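Local coordinates for protein ketol-acid reductoisomerase (NAD(+)) (uncultured archaeon GZfos26G2, PDB 4XDY) that converts (S)-2-acetolactate to (R)-2,3-dihydroxy-isovalerate by magnesium-dependent methyl migration and NADH-linked ketol-acid reduction in branched-chain amino acid biosynthesis, at residues A[1-11]-A[174-185]. Residues are numbered along the deposited sequence; the frame is centred on the assembly and turned at random.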
loop_
_atom_site.group_PDB
_atom_site.type_symbol
_atom_site.label_atom_id
_atom_site.label_comp_id
_atom_site.label_asym_id
_atom_site.label_seq_id
_atom_site.Cartn_x
_atom_site.Cartn_y
_atom_site.Cartn_z
ATOM N N MET A 1 10.671 5.616 -22.868
ATOM C CA MET A 1 12.067 5.182 -22.615
ATOM C C MET A 1 12.088 3.644 -22.542
ATOM O O MET A 1 11.082 3.024 -22.210
ATOM C CB MET A 1 12.481 5.819 -21.326
ATOM C CG MET A 1 13.795 5.452 -20.825
ATOM S SD MET A 1 13.775 5.386 -19.025
ATOM C CE MET A 1 15.487 4.897 -19.035
ATOM N N GLU A 2 13.197 3.035 -22.923
ATOM C CA GLU A 2 13.241 1.604 -23.112
ATOM C C GLU A 2 13.269 1.029 -21.664
ATOM O O GLU A 2 13.969 1.559 -20.766
ATOM C CB GLU A 2 14.484 1.224 -23.899
ATOM C CG GLU A 2 15.025 -0.192 -23.706
ATOM C CD GLU A 2 16.199 -0.556 -24.675
ATOM O OE1 GLU A 2 16.028 -1.547 -25.435
ATOM O OE2 GLU A 2 17.304 0.090 -24.648
ATOM N N ILE A 3 12.473 -0.009 -21.504
ATOM C CA ILE A 3 12.538 -0.926 -20.381
ATOM C C ILE A 3 13.056 -2.300 -20.801
ATOM O O ILE A 3 12.477 -2.955 -21.662
ATOM C CB ILE A 3 11.137 -1.096 -19.780
ATOM C CG1 ILE A 3 10.489 0.285 -19.548
ATOM C CG2 ILE A 3 11.196 -2.028 -18.553
ATOM C CD1 ILE A 3 9.038 0.153 -19.058
ATOM N N LEU A 4 14.120 -2.755 -20.157
ATOM C CA LEU A 4 14.731 -4.059 -20.432
ATOM C C LEU A 4 14.115 -5.159 -19.592
ATOM O O LEU A 4 13.875 -4.988 -18.351
ATOM C CB LEU A 4 16.217 -3.946 -20.244
ATOM C CG LEU A 4 16.943 -2.836 -20.967
ATOM C CD1 LEU A 4 18.431 -2.814 -20.635
ATOM C CD2 LEU A 4 16.785 -2.971 -22.480
ATOM N N HIS A 5 13.714 -6.235 -20.272
ATOM C CA HIS A 5 13.197 -7.422 -19.628
ATOM C C HIS A 5 14.132 -8.635 -19.891
ATOM O O HIS A 5 15.272 -8.472 -20.341
ATOM C CB HIS A 5 11.732 -7.674 -20.068
ATOM C CG HIS A 5 10.771 -6.565 -19.756
ATOM N ND1 HIS A 5 10.498 -5.544 -20.629
ATOM C CD2 HIS A 5 10.047 -6.305 -18.637
ATOM C CE1 HIS A 5 9.625 -4.718 -20.074
ATOM N NE2 HIS A 5 9.344 -5.160 -18.862
ATOM N N ASP A 6 13.661 -9.816 -19.499
ATOM C CA ASP A 6 14.476 -11.033 -19.495
ATOM C C ASP A 6 15.071 -11.284 -20.871
ATOM O O ASP A 6 16.272 -11.527 -21.034
ATOM C CB ASP A 6 13.593 -12.229 -19.162
ATOM C CG ASP A 6 13.497 -12.513 -17.657
ATOM O OD1 ASP A 6 14.202 -11.894 -16.801
ATOM O OD2 ASP A 6 12.687 -13.408 -17.340
ATOM N N GLU A 7 14.243 -11.131 -21.893
ATOM C CA GLU A 7 14.686 -11.414 -23.284
ATOM C C GLU A 7 15.678 -10.379 -23.782
ATOM O O GLU A 7 16.359 -10.610 -24.786
ATOM C CB GLU A 7 13.463 -11.600 -24.226
ATOM C CG GLU A 7 12.712 -10.323 -24.539
ATOM C CD GLU A 7 11.665 -9.919 -23.471
ATOM O OE1 GLU A 7 11.584 -10.508 -22.303
ATOM O OE2 GLU A 7 10.917 -8.971 -23.820
ATOM N N ASP A 8 15.857 -9.248 -23.081
ATOM C CA ASP A 8 16.781 -8.236 -23.548
ATOM C C ASP A 8 18.175 -8.354 -22.973
ATOM O O ASP A 8 19.008 -7.567 -23.328
ATOM C CB ASP A 8 16.257 -6.829 -23.247
ATOM C CG ASP A 8 14.871 -6.630 -23.756
ATOM O OD1 ASP A 8 14.693 -6.827 -24.979
ATOM O OD2 ASP A 8 13.945 -6.356 -22.965
ATOM N N VAL A 9 18.400 -9.253 -22.021
ATOM C CA VAL A 9 19.649 -9.273 -21.240
ATOM C C VAL A 9 20.223 -10.681 -21.206
ATOM O O VAL A 9 19.517 -11.614 -20.981
ATOM C CB VAL A 9 19.407 -8.874 -19.717
ATOM C CG1 VAL A 9 20.691 -9.074 -18.871
ATOM C CG2 VAL A 9 18.820 -7.452 -19.642
ATOM N N ASP A 10 21.518 -10.778 -21.337
ATOM C CA ASP A 10 22.195 -12.079 -21.255
ATOM C C ASP A 10 22.965 -12.076 -19.950
ATOM O O ASP A 10 23.822 -11.205 -19.821
ATOM C CB ASP A 10 23.224 -12.072 -22.396
ATOM C CG ASP A 10 24.078 -13.349 -22.455
ATOM O OD1 ASP A 10 23.766 -14.335 -21.736
ATOM O OD2 ASP A 10 25.029 -13.309 -23.308
ATOM N N ASP A 11 22.720 -13.033 -19.064
ATOM C CA ASP A 11 23.477 -13.120 -17.800
ATOM C C ASP A 11 24.652 -14.066 -17.749
ATOM O O ASP A 11 25.237 -14.219 -16.707
ATOM C CB ASP A 11 22.569 -13.383 -16.632
ATOM C CG ASP A 11 21.833 -14.690 -16.757
ATOM O OD1 ASP A 11 22.383 -15.614 -17.368
ATOM O OD2 ASP A 11 20.725 -14.795 -16.213
ATOM N N LYS A 174 19.417 -9.465 -14.137
ATOM C CA LYS A 174 18.685 -10.598 -14.702
ATOM C C LYS A 174 18.747 -11.827 -13.776
ATOM O O LYS A 174 17.739 -12.504 -13.572
ATOM C CB LYS A 174 19.257 -10.960 -16.092
ATOM C CG LYS A 174 18.424 -12.133 -16.669
ATOM C CD LYS A 174 18.749 -12.555 -18.076
ATOM C CE LYS A 174 17.731 -13.654 -18.466
ATOM N NZ LYS A 174 17.841 -13.700 -19.925
ATOM N N ALA A 175 19.936 -12.117 -13.275
ATOM C CA ALA A 175 20.143 -13.220 -12.305
ATOM C C ALA A 175 19.259 -13.017 -11.015
ATOM O O ALA A 175 18.759 -13.972 -10.398
ATOM C CB ALA A 175 21.576 -13.329 -11.938
ATOM N N MET A 176 19.061 -11.743 -10.638
ATOM C CA MET A 176 18.133 -11.420 -9.498
ATOM C C MET A 176 16.698 -11.292 -9.892
ATOM O O MET A 176 15.822 -11.094 -9.031
ATOM C CB MET A 176 18.631 -10.173 -8.727
ATOM C CG MET A 176 19.942 -10.428 -8.045
ATOM S SD MET A 176 20.623 -9.133 -7.006
ATOM C CE MET A 176 21.062 -7.907 -8.237
ATOM N N HIS A 177 16.404 -11.502 -11.186
ATOM C CA HIS A 177 15.037 -11.531 -11.728
ATOM C C HIS A 177 14.305 -10.171 -11.735
ATOM O O HIS A 177 13.064 -10.097 -11.906
ATOM C CB HIS A 177 14.179 -12.587 -11.042
ATOM C CG HIS A 177 14.663 -14.012 -11.226
ATOM N ND1 HIS A 177 13.921 -15.094 -10.813
ATOM C CD2 HIS A 177 15.798 -14.523 -11.766
ATOM C CE1 HIS A 177 14.580 -16.217 -11.092
ATOM N NE2 HIS A 177 15.742 -15.899 -11.615
ATOM N N TRP A 178 15.064 -9.098 -11.578
ATOM C CA TRP A 178 14.472 -7.748 -11.589
ATOM C C TRP A 178 13.980 -7.425 -13.000
ATOM O O TRP A 178 13.079 -6.666 -13.188
ATOM C CB TRP A 178 15.484 -6.688 -11.186
ATOM C CG TRP A 178 16.064 -6.783 -9.775
ATOM C CD1 TRP A 178 15.771 -7.704 -8.812
ATOM C CD2 TRP A 178 17.116 -5.986 -9.254
ATOM N NE1 TRP A 178 16.585 -7.545 -7.714
ATOM C CE2 TRP A 178 17.407 -6.483 -7.940
ATOM C CE3 TRP A 178 17.853 -4.925 -9.743
ATOM C CZ2 TRP A 178 18.425 -5.942 -7.152
ATOM C CZ3 TRP A 178 18.840 -4.394 -8.955
ATOM C CH2 TRP A 178 19.102 -4.908 -7.677
ATOM N N THR A 179 14.618 -8.043 -14.000
ATOM C CA THR A 179 14.181 -7.903 -15.393
ATOM C C THR A 179 12.787 -8.409 -15.641
ATOM O O THR A 179 12.153 -7.984 -16.620
ATOM C CB THR A 179 15.194 -8.675 -16.331
ATOM O OG1 THR A 179 15.511 -9.942 -15.752
ATOM C CG2 THR A 179 16.414 -7.919 -16.481
ATOM N N LYS A 180 12.244 -9.266 -14.760
ATOM C CA LYS A 180 10.873 -9.663 -14.914
ATOM C C LYS A 180 9.883 -8.498 -14.729
ATOM O O LYS A 180 8.794 -8.438 -15.337
ATOM C CB LYS A 180 10.539 -10.858 -14.052
ATOM C CG LYS A 180 11.386 -12.079 -14.404
ATOM C CD LYS A 180 10.925 -13.260 -13.613
ATOM C CE LYS A 180 11.910 -14.394 -13.681
ATOM N NZ LYS A 180 11.948 -14.925 -15.061
ATOM N N ALA A 181 10.248 -7.553 -13.866
ATOM C CA ALA A 181 9.455 -6.338 -13.723
ATOM C C ALA A 181 9.948 -5.279 -14.707
ATOM O O ALA A 181 9.140 -4.558 -15.309
ATOM C CB ALA A 181 9.593 -5.808 -12.260
ATOM N N GLY A 182 11.268 -5.169 -14.832
ATOM C CA GLY A 182 11.870 -4.252 -15.777
ATOM C C GLY A 182 12.977 -3.430 -15.211
ATOM O O GLY A 182 12.972 -3.061 -14.018
ATOM N N ILE A 183 13.938 -3.148 -16.067
ATOM C CA ILE A 183 15.154 -2.376 -15.744
ATOM C C ILE A 183 15.190 -1.130 -16.631
ATOM O O ILE A 183 14.886 -1.133 -17.883
ATOM C CB ILE A 183 16.430 -3.252 -16.000
ATOM C CG1 ILE A 183 16.429 -4.414 -15.038
ATOM C CG2 ILE A 183 17.726 -2.502 -16.064
ATOM C CD1 ILE A 183 16.620 -4.026 -13.620
ATOM N N LEU A 184 15.523 -0.024 -16.003
ATOM C CA LEU A 184 15.806 1.241 -16.676
ATOM C C LEU A 184 17.252 1.584 -16.522
ATOM O O LEU A 184 17.821 1.543 -15.394
ATOM C CB LEU A 184 14.998 2.394 -16.035
ATOM C CG LEU A 184 13.502 2.117 -15.967
ATOM C CD1 LEU A 184 12.866 3.306 -15.243
ATOM C CD2 LEU A 184 12.926 1.928 -17.368
ATOM N N GLU A 185 17.893 1.965 -17.644
ATOM C CA GLU A 185 19.224 2.528 -17.561
ATOM C C GLU A 185 19.245 3.967 -17.283
ATOM O O GLU A 185 18.364 4.732 -17.796
ATOM C CB GLU A 185 19.974 2.253 -18.874
ATOM C CG GLU A 185 20.087 0.775 -19.168
ATOM C CD GLU A 185 21.116 0.488 -20.276
ATOM O OE1 GLU A 185 22.344 0.484 -20.011
ATOM O OE2 GLU A 185 20.662 0.328 -21.412
HETATM O O HOH W 1 16.596 1.665 -20.229
HETATM O O HOH W 2 18.238 0.958 -22.199
HETATM O O HOH W 3 7.569 -3.698 -17.288
HETATM O O HOH W 4 15.261 -13.191 -14.776
HETATM O O HOH W 5 10.954 -10.685 -18.474
HETATM O O HOH W 6 20.442 -14.927 -19.469
#
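A single antiparallel bridge, the hydrogen-bonded pair Leu-4 and Ile-183, ties the N-terminal arm to the edge strand 183-185 of the Rossmann domain. Both bonds are 2.9 Å, Leu-4 N to Ile-183 O (N-H...O 166°) and Ile-183 N to Leu-4 O (150°). Water 1 prolongs the pairing by linking Glu-2 O to Glu-185 N. Beside the bridge, the side chains of Ile-3 and Leu-184 lie side by side and point the same way, Ile-3 CG1 being 3.7 Å from Leu-184 CD2.

Past the bridge two side chains grip the Asp-6 carboxylate, one on each oxygen. Thr-179 OG1 meets Asp-6 OD1 at 2.6 Å, nearly head-on, while Lys-180 NZ takes the syn lone pair of Asp-6 OD2 in a 2.8 Å salt bridge; water 4 donates to OD1 and to Lys-174 O. Rotation of the carboxylate should thus be restrained. Lys-174 leaves the helix end extended, CG anti to the backbone N (chi1 -178°), and its NZ donates at 2.9 Å to both Val-9 O, nearly along the C=O axis, and Asp-6 O, from above the carbonyl plane. The latter also accepts from Val-9 N on the opposite face, and water 6 joins NZ to Asp-11 N.

Strand 183-185 pairs on with strand 153-157, helix 165-175 supplies Leu-170 against Leu-4, and Ile-325 and Met-227 of the second subunit pack on Ile-3 and Leu-184 respectively.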